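Local coordinates for organophosphorus hydrolase (Pseudomonas pseudoalcaligenes, PDB 4LE6) that hydrolyses phosphotriesters as a zinc-dependent enzyme of the metallo-beta-lactamase superfamily, at the interface of chains A and B. Coordinates in Å, arbitrary orientation; residue numbers count along the deposited sequence, not the author numbering. Chains: chain A/B, Organophosphorus hydrolase.

Contact 1: the interface of chains A and B. Residues chain A 318-319, 321, 323-324; chain B 54, 56, 86.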
loop_
_atom_site.group_PDB
_atom_site.type_symbol
_atom_site.label_atom_id
_atom_site.label_comp_id
_atom_site.label_asym_id
_atom_site.label_seq_id
_atom_site.Cartn_x
_atom_site.Cartn_y
_atom_site.Cartn_z
ATOM N N SER A 318 -4.672 4.591 -5.776
ATOM C CA SER A 318 -5.491 5.487 -6.582
ATOM C C SER A 318 -5.929 4.804 -7.859
ATOM O O SER A 318 -5.165 4.060 -8.462
ATOM C CB SER A 318 -4.692 6.733 -6.976
ATOM O OG SER A 318 -5.449 7.574 -7.834
ATOM N N PRO A 319 -7.155 5.079 -8.302
ATOM C CA PRO A 319 -7.412 4.695 -9.692
ATOM C C PRO A 319 -6.578 5.536 -10.645
ATOM O O PRO A 319 -6.013 6.567 -10.265
ATOM C CB PRO A 319 -8.905 4.991 -9.881
ATOM C CG PRO A 319 -9.290 5.901 -8.757
ATOM C CD PRO A 319 -8.329 5.661 -7.637
ATOM N N ARG A 321 -6.539 8.252 -13.184
ATOM C CA ARG A 321 -7.441 9.380 -13.328
ATOM C C ARG A 321 -7.356 9.956 -14.730
ATOM O O ARG A 321 -6.268 10.153 -15.252
ATOM C CB ARG A 321 -7.090 10.447 -12.299
ATOM C CG ARG A 321 -7.360 10.000 -10.885
ATOM C CD ARG A 321 -7.132 11.121 -9.888
ATOM N NE ARG A 321 -7.997 12.283 -10.125
ATOM C CZ ARG A 321 -8.185 13.255 -9.237
ATOM N NH1 ARG A 321 -8.977 14.279 -9.514
ATOM N NH2 ARG A 321 -7.576 13.204 -8.063
ATOM N N ASP A 323 -8.541 12.902 -15.441
ATOM C CA ASP A 323 -8.349 14.338 -15.281
ATOM C C ASP A 323 -6.953 14.659 -14.742
ATOM O O ASP A 323 -6.747 15.695 -14.111
ATOM C CB ASP A 323 -9.444 14.930 -14.378
ATOM C CG ASP A 323 -9.503 14.278 -12.995
ATOM O OD1 ASP A 323 -9.000 13.150 -12.820
ATOM O OD2 ASP A 323 -10.070 14.901 -12.075
ATOM N N ARG A 324 -6.002 13.763 -14.994
ATOM C CA ARG A 324 -4.609 13.964 -14.583
ATOM C C ARG A 324 -3.647 13.514 -15.677
ATOM O O ARG A 324 -3.994 12.677 -16.506
ATOM C CB ARG A 324 -4.297 13.200 -13.295
ATOM C CG ARG A 324 -5.128 13.625 -12.093
ATOM C CD ARG A 324 -4.825 15.054 -11.675
ATOM N NE ARG A 324 -6.038 15.873 -11.652
ATOM C CZ ARG A 324 -6.613 16.364 -10.557
ATOM N NH1 ARG A 324 -6.096 16.141 -9.354
ATOM N NH2 ARG A 324 -7.715 17.096 -10.670
ATOM N N TYR B 54 -12.284 8.528 -3.965
ATOM C CA TYR B 54 -11.524 9.672 -3.470
ATOM C C TYR B 54 -12.282 10.969 -3.666
ATOM O O TYR B 54 -13.209 11.050 -4.468
ATOM C CB TYR B 54 -10.175 9.791 -4.193
ATOM C CG TYR B 54 -10.314 10.007 -5.693
ATOM C CD1 TYR B 54 -10.420 11.289 -6.238
ATOM C CD2 TYR B 54 -10.375 8.932 -6.564
ATOM C CE1 TYR B 54 -10.569 11.480 -7.597
ATOM C CE2 TYR B 54 -10.505 9.126 -7.942
ATOM C CZ TYR B 54 -10.604 10.398 -8.442
ATOM O OH TYR B 54 -10.739 10.593 -9.799
ATOM N N ASP B 56 -11.113 15.295 -3.946
ATOM C CA ASP B 56 -10.040 16.285 -3.924
ATOM C C ASP B 56 -10.386 17.376 -2.905
ATOM O O ASP B 56 -11.402 18.050 -3.045
ATOM C CB ASP B 56 -9.856 16.894 -5.310
ATOM C CG ASP B 56 -9.304 15.891 -6.340
ATOM O OD1 ASP B 56 -8.588 14.914 -5.974
ATOM O OD2 ASP B 56 -9.585 16.095 -7.537
ATOM N N GLN B 86 -5.810 14.791 -3.161
ATOM C CA GLN B 86 -6.651 13.632 -3.414
ATOM C C GLN B 86 -6.726 12.798 -2.153
ATOM O O GLN B 86 -5.715 12.258 -1.705
ATOM C CB GLN B 86 -6.081 12.791 -4.547
ATOM C CG GLN B 86 -6.882 11.517 -4.820
ATOM C CD GLN B 86 -6.354 10.789 -6.040
ATOM O OE1 GLN B 86 -5.611 11.360 -6.834
ATOM N NE2 GLN B 86 -6.697 9.531 -6.176
HETATM O O HOH W 1 -11.800 12.843 -11.097
HETATM O O HOH W 2 -3.527 9.883 -8.139
#
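The C-terminal tail of chain A runs largely extended through A:Ser318, A:Pro319 and A:Arg321 and crosses chain B strands 45-57 and 85-95 of the metallo-beta-lactamase fold. A:Arg321, bent at chi3 (60°), reaches B:Asp56 tip to tip. Guanidinium and carboxylate are nearly coplanar, 17° apart, and meet end-on: A:Arg321 NH1 lies 2.8 Å from B:Asp56 OD2 and A:Arg321 NH2 2.9 Å from B:Asp56 OD1, each on a syn lone pair. The tail's own A:Asp323 grips the guanidinium side-on, OD1 taking A:Arg321 NE at 3.0 Å and OD2 taking NH1, so rotation is fixed from two sides; NH1 bridges the two carboxylates and probably offsets their repulsion. Arginine suits this place because its planar guanidinium serves two carboxylates and an amide oxygen in its plane. B:Tyr54 comes tip to tip with the guanidinium, planes 34° apart, its CE1 3.4 Å from A:Arg321 CZ over the guanidinium centre; A:Pro319 CG touches its CE2. B:Gln86, extended beyond CG, uses both ends of its amide: NE2 donates in the amide plane to A:Ser318 OG at 2.9 Å, and OE1 receives A:Arg321 NH2 at 3.0 Å, well above the carbonyl plane. A:Ser318 OG in turn donates to A:Pro319 O. Waters join B:Tyr54 OH to A:Asp323 and A:Ser318 OG to B:Gln86 OE1.

Contact 2: the interface of chains A and B. Residues chain A 76-79, 252; chain B 302, 304, 313, 316.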
loop_
_atom_site.group_PDB
_atom_site.type_symbol
_atom_site.label_atom_id
_atom_site.label_comp_id
_atom_site.label_asym_id
_atom_site.label_seq_id
_atom_site.Cartn_x
_atom_site.Cartn_y
_atom_site.Cartn_z
ATOM N N ARG A 76 11.038 -0.137 14.389
ATOM C CA ARG A 76 10.583 1.169 13.919
ATOM C C ARG A 76 9.561 1.096 12.773
ATOM O O ARG A 76 8.664 1.933 12.655
ATOM C CB ARG A 76 11.815 1.938 13.445
ATOM C CG ARG A 76 11.545 3.293 12.869
ATOM C CD ARG A 76 12.856 4.093 12.753
ATOM N NE ARG A 76 12.605 5.361 12.090
ATOM C CZ ARG A 76 12.528 5.506 10.770
ATOM N NH1 ARG A 76 12.721 4.467 9.965
ATOM N NH2 ARG A 76 12.272 6.700 10.255
ATOM N N MET A 77 9.706 0.108 11.904
ATOM C CA MET A 77 8.772 -0.055 10.793
ATOM C C MET A 77 7.820 -1.217 11.056
ATOM O O MET A 77 7.150 -1.711 10.134
ATOM C CB MET A 77 9.527 -0.283 9.487
ATOM C CG MET A 77 10.406 0.892 9.062
ATOM S SD MET A 77 9.442 2.393 8.748
ATOM C CE MET A 77 8.524 1.997 7.249
ATOM N N PHE A 78 7.751 -1.640 12.317
ATOM C CA PHE A 78 6.867 -2.732 12.712
ATOM C C PHE A 78 7.074 -3.973 11.842
ATOM O O PHE A 78 6.112 -4.596 11.388
ATOM C CB PHE A 78 5.408 -2.254 12.670
ATOM C CG PHE A 78 5.138 -1.126 13.627
ATOM C CD1 PHE A 78 5.431 0.178 13.278
ATOM C CD2 PHE A 78 4.644 -1.375 14.890
ATOM C CE1 PHE A 78 5.214 1.213 14.167
ATOM C CE2 PHE A 78 4.422 -0.339 15.777
ATOM C CZ PHE A 78 4.722 0.959 15.409
ATOM N N VAL A 79 8.336 -4.321 11.609
ATOM C CA VAL A 79 8.676 -5.516 10.837
ATOM C C VAL A 79 9.090 -6.617 11.815
ATOM O O VAL A 79 10.047 -6.454 12.574
ATOM C CB VAL A 79 9.826 -5.243 9.837
ATOM C CG1 VAL A 79 10.144 -6.490 9.002
ATOM C CG2 VAL A 79 9.466 -4.086 8.916
ATOM N N HIS A 252 13.597 -2.553 3.037
ATOM C CA HIS A 252 13.260 -1.135 3.002
ATOM C C HIS A 252 13.403 -0.498 4.390
ATOM O O HIS A 252 13.606 0.711 4.502
ATOM C CB HIS A 252 11.825 -0.952 2.529
ATOM C CG HIS A 252 10.818 -1.336 3.562
ATOM N ND1 HIS A 252 10.485 -2.648 3.816
ATOM C CD2 HIS A 252 10.112 -0.591 4.443
ATOM C CE1 HIS A 252 9.597 -2.695 4.793
ATOM N NE2 HIS A 252 9.354 -1.459 5.193
ATOM N N HIS B 302 0.235 1.227 11.747
ATOM C CA HIS B 302 0.518 1.579 13.130
ATOM C C HIS B 302 0.973 3.012 13.201
ATOM O O HIS B 302 1.406 3.594 12.203
ATOM C CB HIS B 302 1.632 0.715 13.719
ATOM C CG HIS B 302 1.287 -0.732 13.831
ATOM N ND1 HIS B 302 1.423 -1.612 12.780
ATOM C CD2 HIS B 302 0.817 -1.459 14.871
ATOM C CE1 HIS B 302 1.056 -2.820 13.169
ATOM N NE2 HIS B 302 0.679 -2.753 14.434
ATOM N N ARG B 304 3.666 5.520 15.107
ATOM C CA ARG B 304 4.939 5.552 15.802
ATOM C C ARG B 304 5.151 6.951 16.350
ATOM O O ARG B 304 4.863 7.948 15.679
ATOM C CB ARG B 304 6.072 5.208 14.832
ATOM C CG ARG B 304 7.478 5.308 15.414
ATOM C CD ARG B 304 8.551 4.889 14.384
ATOM N NE ARG B 304 8.784 5.929 13.382
ATOM C CZ ARG B 304 8.759 5.760 12.059
ATOM N NH1 ARG B 304 8.529 4.581 11.508
ATOM N NH2 ARG B 304 8.980 6.803 11.279
ATOM N N VAL B 313 2.761 4.198 9.802
ATOM C CA VAL B 313 3.463 3.082 9.192
ATOM C C VAL B 313 2.425 2.146 8.599
ATOM O O VAL B 313 1.744 1.418 9.332
ATOM C CB VAL B 313 4.352 2.331 10.196
ATOM C CG1 VAL B 313 5.092 1.182 9.494
ATOM C CG2 VAL B 313 5.361 3.287 10.813
ATOM N N GLU B 316 2.334 -3.787 5.345
ATOM C CA GLU B 316 2.939 -4.277 4.120
ATOM C C GLU B 316 2.044 -5.347 3.510
ATOM O O GLU B 316 1.614 -6.264 4.200
ATOM C CB GLU B 316 4.337 -4.823 4.411
ATOM C CG GLU B 316 5.284 -3.736 4.924
ATOM C CD GLU B 316 6.679 -4.240 5.238
ATOM O OE1 GLU B 316 7.200 -5.085 4.480
ATOM O OE2 GLU B 316 7.261 -3.790 6.256
HETATM O O HOH W 3 6.611 -1.506 7.423
#
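A:Phe78 takes a left-handed backbone conformation (phi 52°) and sets CG anti to the carbonyl carbon, beside the backbone N, as does B:His302; in this part of the two-fold interface between the hydrolase copies, these torsions lay the two rings face to face. Their planes are 6° apart with centroids of the A:Phe78 and B:His302 rings 4.3 Å apart, and B:His302 CB sits over the centre of the phenyl face, 3.5 Å from A:Phe78 CZ. A flat, apolar phenyl suits this place because it can accept both the imidazole and a methylene on one face. The branched B:Val313 packs along the same ring, its CB 3.9 Å from A:Phe78 CD1. B:Arg304, CG anti to the backbone N and the chain bent at chi3 (76°), brings NH1 to 2.9 Å from A:Arg76 O, above the carbonyl plane but in the plane of its own guanidinium. The extended A:Arg76 crosses it obliquely, and the two guanidiniums stack, a like-charge pairing that the carbonyl contact may help to offset. B:Glu316, extended beyond CG, comes tip to tip with A:His252, OE2 in plane at the CE1 edge of the imidazole; the carboxylate could favour a protonated ring. Water 3 ties B:Glu316 OE2 to A:Met77 O. On chain A the patch spans the end of helix 67-76, the loop after it and the start of helix 252-255; on chain B, strands 300-305 and 310-314 and the loop beyond.

Contact 3: the interface of chains A and B. Residues chain A 39, 44-46, 95, 125, 127, 320; chain B 27-32.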
loop_
_atom_site.group_PDB
_atom_site.type_symbol
_atom_site.label_atom_id
_atom_site.label_comp_id
_atom_site.label_asym_id
_atom_site.label_seq_id
_atom_site.Cartn_x
_atom_site.Cartn_y
_atom_site.Cartn_z
ATOM N N ARG A 39 -2.244 -1.032 -10.738
ATOM C CA ARG A 39 -2.082 -0.201 -11.932
ATOM C C ARG A 39 -1.630 1.228 -11.607
ATOM O O ARG A 39 -2.152 1.853 -10.682
ATOM C CB ARG A 39 -3.403 -0.123 -12.682
ATOM C CG ARG A 39 -3.249 0.084 -14.177
ATOM C CD ARG A 39 -3.108 -1.243 -14.894
ATOM N NE ARG A 39 -4.347 -2.003 -14.835
ATOM C CZ ARG A 39 -4.457 -3.294 -15.126
ATOM N NH1 ARG A 39 -5.640 -3.882 -15.052
ATOM N NH2 ARG A 39 -3.396 -4.000 -15.494
ATOM N N ASP A 44 2.243 8.339 -20.865
ATOM C CA ASP A 44 1.376 7.553 -21.739
ATOM C C ASP A 44 1.590 6.057 -21.532
ATOM O O ASP A 44 0.939 5.246 -22.173
ATOM C CB ASP A 44 1.628 7.906 -23.206
ATOM C CG ASP A 44 1.279 9.333 -23.524
ATOM O OD1 ASP A 44 0.296 9.835 -22.946
ATOM O OD2 ASP A 44 1.995 9.954 -24.343
ATOM N N PHE A 45 2.498 5.681 -20.639
ATOM C CA PHE A 45 2.689 4.264 -20.348
ATOM C C PHE A 45 1.739 3.805 -19.252
ATOM O O PHE A 45 1.271 4.608 -18.426
ATOM C CB PHE A 45 4.114 3.968 -19.896
ATOM C CG PHE A 45 5.167 4.237 -20.938
ATOM C CD1 PHE A 45 4.833 4.632 -22.231
ATOM C CD2 PHE A 45 6.503 4.076 -20.625
ATOM C CE1 PHE A 45 5.823 4.862 -23.177
ATOM C CE2 PHE A 45 7.487 4.318 -21.566
ATOM C CZ PHE A 45 7.148 4.713 -22.837
ATOM N N GLU A 46 1.474 2.505 -19.239
ATOM C CA GLU A 46 0.724 1.893 -18.143
ATOM C C GLU A 46 1.596 0.881 -17.407
ATOM O O GLU A 46 2.139 -0.056 -18.005
ATOM C CB GLU A 46 -0.514 1.210 -18.684
ATOM C CG GLU A 46 -1.299 0.433 -17.657
ATOM C CD GLU A 46 -2.144 -0.617 -18.330
ATOM O OE1 GLU A 46 -3.383 -0.494 -18.306
ATOM O OE2 GLU A 46 -1.551 -1.550 -18.909
ATOM N N ASN A 95 3.131 -1.392 -20.303
ATOM C CA ASN A 95 2.558 -1.277 -21.641
ATOM C C ASN A 95 2.914 0.124 -22.132
ATOM O O ASN A 95 2.387 1.124 -21.620
ATOM C CB ASN A 95 1.033 -1.473 -21.574
ATOM C CG ASN A 95 0.368 -1.417 -22.941
ATOM O OD1 ASN A 95 0.832 -0.711 -23.827
ATOM N ND2 ASN A 95 -0.731 -2.157 -23.115
ATOM N N SER A 125 -4.715 -9.282 -13.921
ATOM C CA SER A 125 -4.660 -7.873 -14.289
ATOM C C SER A 125 -5.223 -7.603 -15.696
ATOM O O SER A 125 -5.306 -6.451 -16.129
ATOM C CB SER A 125 -3.221 -7.366 -14.201
ATOM O OG SER A 125 -2.506 -7.640 -15.381
ATOM N N TYR A 127 -4.197 -9.166 -18.746
ATOM C CA TYR A 127 -3.317 -9.501 -19.856
ATOM C C TYR A 127 -3.122 -11.005 -19.935
ATOM O O TYR A 127 -3.488 -11.723 -19.017
ATOM C CB TYR A 127 -1.964 -8.816 -19.681
ATOM C CG TYR A 127 -2.016 -7.330 -19.904
ATOM C CD1 TYR A 127 -2.181 -6.810 -21.178
ATOM C CD2 TYR A 127 -1.936 -6.442 -18.837
ATOM C CE1 TYR A 127 -2.240 -5.450 -21.396
ATOM C CE2 TYR A 127 -1.988 -5.083 -19.052
ATOM C CZ TYR A 127 -2.138 -4.595 -20.330
ATOM O OH TYR A 127 -2.193 -3.240 -20.546
ATOM N N ILE A 320 -6.512 5.106 -11.896
ATOM C CA ILE A 320 -5.940 5.934 -12.933
ATOM C C ILE A 320 -6.963 7.006 -13.281
ATOM O O ILE A 320 -8.115 6.713 -13.598
ATOM C CB ILE A 320 -5.533 5.069 -14.138
ATOM C CG1 ILE A 320 -4.288 4.261 -13.736
ATOM C CG2 ILE A 320 -5.269 5.925 -15.392
ATOM C CD1 ILE A 320 -3.872 3.217 -14.728
ATOM N N PRO B 27 -1.041 -4.500 -26.895
ATOM C CA PRO B 27 -2.500 -4.494 -26.754
ATOM C C PRO B 27 -2.961 -3.178 -26.140
ATOM O O PRO B 27 -2.158 -2.433 -25.581
ATOM C CB PRO B 27 -2.774 -5.616 -25.744
ATOM C CG PRO B 27 -1.538 -6.432 -25.691
ATOM C CD PRO B 27 -0.408 -5.501 -26.026
ATOM N N ALA B 28 -4.254 -2.917 -26.217
ATOM C CA ALA B 28 -4.825 -1.750 -25.597
ATOM C C ALA B 28 -4.535 -1.796 -24.101
ATOM O O ALA B 28 -4.458 -2.875 -23.502
ATOM C CB ALA B 28 -6.331 -1.718 -25.858
ATOM N N GLN B 29 -4.354 -0.630 -23.495
ATOM C CA GLN B 29 -4.127 -0.552 -22.064
ATOM C C GLN B 29 -5.397 -0.930 -21.327
ATOM O O GLN B 29 -6.494 -0.574 -21.741
ATOM C CB GLN B 29 -3.698 0.858 -21.671
ATOM C CG GLN B 29 -2.254 1.173 -22.104
ATOM C CD GLN B 29 -1.854 2.619 -21.857
ATOM O OE1 GLN B 29 -2.619 3.397 -21.295
ATOM N NE2 GLN B 29 -0.652 2.982 -22.280
ATOM N N GLN B 30 -5.244 -1.645 -20.226
ATOM C CA GLN B 30 -6.393 -2.116 -19.462
ATOM C C GLN B 30 -7.060 -1.014 -18.648
ATOM O O GLN B 30 -8.287 -1.019 -18.491
ATOM C CB GLN B 30 -5.970 -3.278 -18.575
ATOM C CG GLN B 30 -5.792 -4.559 -19.378
ATOM C CD GLN B 30 -7.114 -5.196 -19.739
ATOM O OE1 GLN B 30 -7.967 -5.370 -18.876
ATOM N NE2 GLN B 30 -7.294 -5.550 -21.013
ATOM N N LYS B 31 -6.266 -0.054 -18.173
ATOM C CA LYS B 31 -6.773 1.090 -17.407
ATOM C C LYS B 31 -7.210 0.675 -15.998
ATOM O O LYS B 31 -6.692 1.178 -14.996
ATOM C CB LYS B 31 -7.929 1.786 -18.141
ATOM C CG LYS B 31 -7.632 3.213 -18.547
ATOM C CD LYS B 31 -6.723 3.258 -19.762
ATOM C CE LYS B 31 -6.133 4.644 -19.953
ATOM N NZ LYS B 31 -5.107 4.661 -21.027
ATOM N N THR B 32 -8.139 -0.266 -15.930
ATOM C CA THR B 32 -8.819 -0.602 -14.684
ATOM C C THR B 32 -7.852 -0.840 -13.510
ATOM O O THR B 32 -6.770 -1.417 -13.683
ATOM C CB THR B 32 -9.601 -1.873 -14.898
ATOM O OG1 THR B 32 -8.679 -2.882 -15.314
ATOM C CG2 THR B 32 -10.651 -1.680 -15.993
HETATM O O HOH W 4 -8.106 2.816 -12.811
HETATM O O HOH W 5 -1.180 0.280 -25.682
#
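The guanidinium of A:Arg39 carries B:Gln30 CB on one face, offset toward the rim, while carbonyl groups of B:Thr32 and A:Ser125 lie at its edge; the A:Tyr127 ring has B:Gln30 CG on one face and A:Glu46 OE2 at its edge. Bent at chi2 and chi3, A:Arg39 grips B:Thr32 side-on, NE 2.7 Å from the carbonyl O and NH1 3.2 Å from the hydroxyl OG1. NH1 and NH2 also both donate to A:Ser125 O, on lone pairs, so a second-shell carbonyl holds the orientation of the guanidinium plane. A:Glu46, CG anti to its N (chi1 175°), receives the backbone N of the poorly ordered B:Lys31 at OE1, 2.9 Å away and nearly along the C-O axis. A:Tyr127 OH donates to the syn lone pair of A:Glu46 OE2 and probably steadies this carboxylate. A:Asn95 suits its place by donating twice through ND2: in its amide plane to B:Pro27 O at 2.9 Å, which it meets above the carbonyl plane, and to A:Tyr127 OH at 3.1 Å. B:Gln29 slides antiparallel past A:Glu46, and its NE2 meets A:Asp44 O, 2.8 Å away, in the plane of both groups. The N-terminal arm of chain B thus lies along chain A, across strands 37-42 and 45-57, the end of strand 85-95, the loop after helix 118-124 and the C-terminal tail.

Contacts 1 and 3 lie about 16 Å apart between C-alpha centres, while contact 2 is about 26 Å from contact 1 and 31 Å from contact 3. Strands 45-57 and 85-95 serve contact 1 from chain B and contact 3 from chain A, and the C-terminal tail of chain A enters both. B:Glu316 of contact 2 belongs to the segment leading into that tail in its own chain. Two-fold symmetry repeats every contact with the chains exchanged, so both termini of each subunit embrace the partner, an arrangement consistent with a stable dimer, although the structure alone does not establish one in solution.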